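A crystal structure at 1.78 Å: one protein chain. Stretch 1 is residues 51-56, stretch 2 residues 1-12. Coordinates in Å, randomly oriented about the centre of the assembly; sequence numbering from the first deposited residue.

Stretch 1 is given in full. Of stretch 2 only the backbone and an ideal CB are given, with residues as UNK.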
# COMPACT_ATOMS: atom_id res chain seq x y z
N LEU A 51 -5.30 1.70 -5.60
CA LEU A 51 -4.13 2.54 -5.82
C LEU A 51 -2.95 2.06 -4.98
O LEU A 51 -1.82 1.93 -5.48
CB LEU A 51 -4.47 4.00 -5.48
CG LEU A 51 -3.33 5.02 -5.47
CD1 LEU A 51 -2.77 5.23 -6.86
CD2 LEU A 51 -3.82 6.36 -4.87
N HIS A 52 -3.18 1.80 -3.69
CA HIS A 52 -2.08 1.47 -2.80
C HIS A 52 -1.57 0.05 -2.99
O HIS A 52 -0.46 -0.27 -2.52
CB HIS A 52 -2.51 1.70 -1.35
CG HIS A 52 -2.51 3.15 -0.97
ND1 HIS A 52 -3.39 4.06 -1.52
CD2 HIS A 52 -1.70 3.86 -0.14
CE1 HIS A 52 -3.14 5.26 -1.04
NE2 HIS A 52 -2.12 5.17 -0.19
N LEU A 53 -2.33 -0.81 -3.68
CA LEU A 53 -1.83 -2.11 -4.11
C LEU A 53 -0.96 -2.02 -5.36
O LEU A 53 -0.35 -3.03 -5.74
CB LEU A 53 -2.99 -3.06 -4.40
CG LEU A 53 -3.77 -3.60 -3.19
CD1 LEU A 53 -5.05 -4.28 -3.63
CD2 LEU A 53 -2.90 -4.56 -2.39
N GLY A 54 -0.90 -0.87 -6.01
CA GLY A 54 -0.19 -0.76 -7.27
C GLY A 54 -0.98 -1.19 -8.47
O GLY A 54 -0.40 -1.48 -9.53
N LEU A 55 -2.31 -1.22 -8.36
CA LEU A 55 -3.15 -1.80 -9.40
C LEU A 55 -4.04 -0.76 -10.09
O LEU A 55 -4.94 -1.14 -10.84
CB LEU A 55 -3.99 -2.92 -8.80
CG LEU A 55 -3.11 -4.05 -8.27
CD1 LEU A 55 -3.98 -5.09 -7.57
CD2 LEU A 55 -2.33 -4.69 -9.44
N TYR A 56 -3.80 0.53 -9.86
CA TYR A 56 -4.54 1.59 -10.54
C TYR A 56 -3.56 2.45 -11.29
O TYR A 56 -2.63 3.02 -10.70
CB TYR A 56 -5.36 2.42 -9.54
CG TYR A 56 -6.16 3.53 -10.20
CD1 TYR A 56 -7.21 3.25 -11.07
CD2 TYR A 56 -5.87 4.87 -9.93
CE1 TYR A 56 -7.95 4.26 -11.67
CE2 TYR A 56 -6.62 5.89 -10.53
CZ TYR A 56 -7.65 5.58 -11.39
OH TYR A 56 -8.39 6.60 -11.96
N UNK A 1 10.16 1.50 -8.90
CA UNK A 1 9.12 0.88 -9.71
C UNK A 1 8.49 -0.28 -8.99
O UNK A 1 9.16 -1.06 -8.32
CB UNK A 1 9.69 0.41 -11.05
N UNK A 2 7.18 -0.43 -9.15
CA UNK A 2 6.47 -1.41 -8.35
C UNK A 2 6.70 -2.82 -8.87
O UNK A 2 6.84 -3.04 -10.07
CB UNK A 2 4.97 -1.09 -8.33
N UNK A 3 6.77 -3.76 -7.93
CA UNK A 3 6.99 -5.16 -8.24
C UNK A 3 5.71 -5.97 -8.04
O UNK A 3 4.89 -5.67 -7.17
CB UNK A 3 8.12 -5.72 -7.37
N UNK A 4 5.55 -6.98 -8.88
CA UNK A 4 4.37 -7.83 -8.91
C UNK A 4 4.82 -9.28 -8.94
O UNK A 4 5.88 -9.60 -9.50
CB UNK A 4 3.48 -7.51 -10.11
N UNK A 5 4.08 -10.18 -8.28
CA UNK A 5 2.86 -9.91 -7.52
C UNK A 5 3.12 -9.20 -6.19
O UNK A 5 4.28 -9.04 -5.78
CB UNK A 5 2.12 -11.22 -7.26
N UNK A 6 2.05 -8.78 -5.54
CA UNK A 6 2.14 -8.13 -4.24
C UNK A 6 2.20 -9.18 -3.14
O UNK A 6 1.49 -10.19 -3.19
CB UNK A 6 0.95 -7.19 -4.02
N UNK A 7 3.06 -8.96 -2.15
CA UNK A 7 3.21 -9.95 -1.09
C UNK A 7 2.26 -9.62 0.06
O UNK A 7 1.53 -8.63 0.02
CB UNK A 7 4.66 -10.00 -0.60
N UNK A 8 2.26 -10.46 1.10
CA UNK A 8 1.26 -10.31 2.16
C UNK A 8 1.50 -9.07 3.02
O UNK A 8 0.55 -8.56 3.64
CB UNK A 8 1.25 -11.56 3.05
N UNK A 9 2.74 -8.62 3.12
CA UNK A 9 3.00 -7.36 3.81
C UNK A 9 2.53 -6.18 2.98
O UNK A 9 1.98 -5.20 3.51
CB UNK A 9 4.49 -7.22 4.13
N UNK A 10 2.73 -6.27 1.66
CA UNK A 10 2.35 -5.17 0.79
C UNK A 10 0.84 -5.04 0.67
O UNK A 10 0.32 -3.93 0.54
CB UNK A 10 2.97 -5.36 -0.60
N UNK A 11 0.12 -6.17 0.67
CA UNK A 11 -1.33 -6.08 0.65
C UNK A 11 -1.85 -5.60 1.99
O UNK A 11 -2.74 -4.74 2.04
CB UNK A 11 -1.95 -7.43 0.29
N UNK A 12 -1.30 -6.12 3.09
CA UNK A 12 -1.70 -5.67 4.42
C UNK A 12 -1.51 -4.16 4.56
O UNK A 12 -2.40 -3.45 5.06
CB UNK A 12 -0.90 -6.41 5.50

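Stretch 1 begins in the last turn of a helix and runs on beyond it. Gly54, with its positive phi, closes a Schellman motif. The stretch offers the carbonyls of His52, Leu53 and Gly54 and the side chains of Leu53 and Leu55.

At position 1 nothing of stretch 1 lies within reach, and almost any residue would do; it is Met1, deposited as selenomethionine.

At position 2 the CA-to-CB bond points toward stretch 1, yet the ideal CB stands 5.3 Å from Gly54 CA, leaving room for a large side chain, aromatic or long and aliphatic, beside the bare glycine. The residue is Trp2. Its CZ3 comes to 3.4 Å from Gly54 N and its CH2 to 3.3 Å from His52 O, which lies at the ring edge. The fit depends on Gly54: an ideal CB there would clash, 2.4 Å from Trp2 CE3, and jam against the preceding carbonyl.

Position 3 is out of reach and tolerates many residues; Arg3 does not touch stretch 1, and its NH2 is hydrogen-bonded elsewhere in the structure.

Position 4 has an extended backbone and a CB that points sideways, far from stretch 1. A short side chain would make no contact, but a long one with a donor at its tip could reach the carbonyl of Gly54. Tyr4 does so: its OH donates to Gly54 O at 2.6 Å, and CE1 packs 4.0 Å from Leu55 CD2.

Position 5 makes no contact. The peptide bond before it is cis, which strongly favours proline, and Pro5 is found.

Position 6 points toward stretch 1, with its ideal CB 4.7 Å from Leu53 O. Carbonyls ahead invite a donor, such as lysine, arginine or glutamine. Arg6 folds back through three m rotamers, so that NH1 donates to Arg3 O at 2.7 Å, while NH2 donates at 2.9 Å to a water that in turn donates to His52 O and to the backbone O of position 10. Its NE lies 3.2 Å from Leu53 O, but the angle is too poor for a hydrogen bond.

Position 7 precedes a helix, where Asn, Asp, Ser or Thr can cap. Asn7 OD1 accepts from N of position 10 at 2.8 Å.

Positions 8 and 9 are helical and out of reach, so many helix-compatible residues would suit; they are Ala8 and Asp9.

Position 10 points sideways and suits many helical residues; Gln10 OE1 accepts from Asn7 N at 2.8 Å.

At position 11 the ideal CB is 4.0 Å from Leu53 CD2, so a small or branched residue suits. Thr11 sets CG2 3.9 Å from Leu53 CD2.

Position 12 points away, so stretch 1 sets no demand and many residues would suit; it is Phe12.

Stretch 2, residues 1-12: MWRYPRNADQTF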
# COMPACT_ATOMS: atom_id res chain seq x y z
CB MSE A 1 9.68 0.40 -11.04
CG MSE A 1 9.74 1.45 -12.10
SE MSE A 1 10.82 0.69 -13.51
CE MSE A 1 12.56 0.71 -12.62
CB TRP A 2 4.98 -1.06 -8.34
CG TRP A 2 4.74 0.07 -7.40
CD1 TRP A 2 5.37 1.28 -7.39
CD2 TRP A 2 3.83 0.08 -6.29
NE1 TRP A 2 4.90 2.06 -6.36
CE2 TRP A 2 3.95 1.35 -5.67
CE3 TRP A 2 2.92 -0.84 -5.78
CZ2 TRP A 2 3.19 1.70 -4.56
CZ3 TRP A 2 2.17 -0.48 -4.67
CH2 TRP A 2 2.31 0.78 -4.08
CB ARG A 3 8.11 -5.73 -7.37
CG ARG A 3 9.44 -5.08 -7.69
CD ARG A 3 10.55 -5.58 -6.81
NE ARG A 3 11.76 -4.78 -6.99
CZ ARG A 3 12.86 -4.92 -6.25
NH1 ARG A 3 12.88 -5.83 -5.29
NH2 ARG A 3 13.91 -4.16 -6.48
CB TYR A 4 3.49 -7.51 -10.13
CG TYR A 4 3.09 -6.04 -10.20
CD1 TYR A 4 1.97 -5.57 -9.50
CD2 TYR A 4 3.83 -5.12 -10.93
CE1 TYR A 4 1.61 -4.24 -9.54
CE2 TYR A 4 3.48 -3.79 -10.98
CZ TYR A 4 2.36 -3.35 -10.29
OH TYR A 4 2.01 -2.02 -10.33
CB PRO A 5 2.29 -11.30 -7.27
CG PRO A 5 3.51 -12.18 -7.20
CD PRO A 5 4.46 -11.60 -8.23
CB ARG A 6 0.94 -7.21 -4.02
CG ARG A 6 0.67 -6.25 -5.18
CD ARG A 6 1.86 -5.35 -5.49
NE ARG A 6 2.17 -4.44 -4.38
CZ ARG A 6 3.36 -3.87 -4.20
NH1 ARG A 6 4.36 -4.12 -5.04
NH2 ARG A 6 3.55 -3.03 -3.17
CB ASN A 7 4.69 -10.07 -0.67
CG ASN A 7 5.22 -8.84 0.05
OD1 ASN A 7 4.51 -8.20 0.81
ND2 ASN A 7 6.49 -8.52 -0.19
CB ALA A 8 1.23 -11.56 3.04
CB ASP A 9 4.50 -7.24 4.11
CG ASP A 9 4.87 -5.89 4.71
OD1 ASP A 9 4.48 -5.65 5.87
OD2 ASP A 9 5.56 -5.08 4.04
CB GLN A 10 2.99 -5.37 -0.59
CG GLN A 10 4.51 -5.20 -0.56
CD GLN A 10 5.18 -5.71 -1.82
OE1 GLN A 10 4.68 -6.64 -2.48
NE2 GLN A 10 6.31 -5.11 -2.17
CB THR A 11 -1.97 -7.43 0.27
OG1 THR A 11 -1.62 -8.41 1.26
CG2 THR A 11 -1.47 -7.90 -1.11
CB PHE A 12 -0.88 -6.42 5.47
CG PHE A 12 -1.37 -6.24 6.88
CD1 PHE A 12 -2.69 -6.44 7.21
CD2 PHE A 12 -0.47 -5.88 7.88
CE1 PHE A 12 -3.12 -6.28 8.53
CE2 PHE A 12 -0.89 -5.73 9.19
CZ PHE A 12 -2.22 -5.93 9.51
O HOH W 1 1.02 -2.49 -1.79
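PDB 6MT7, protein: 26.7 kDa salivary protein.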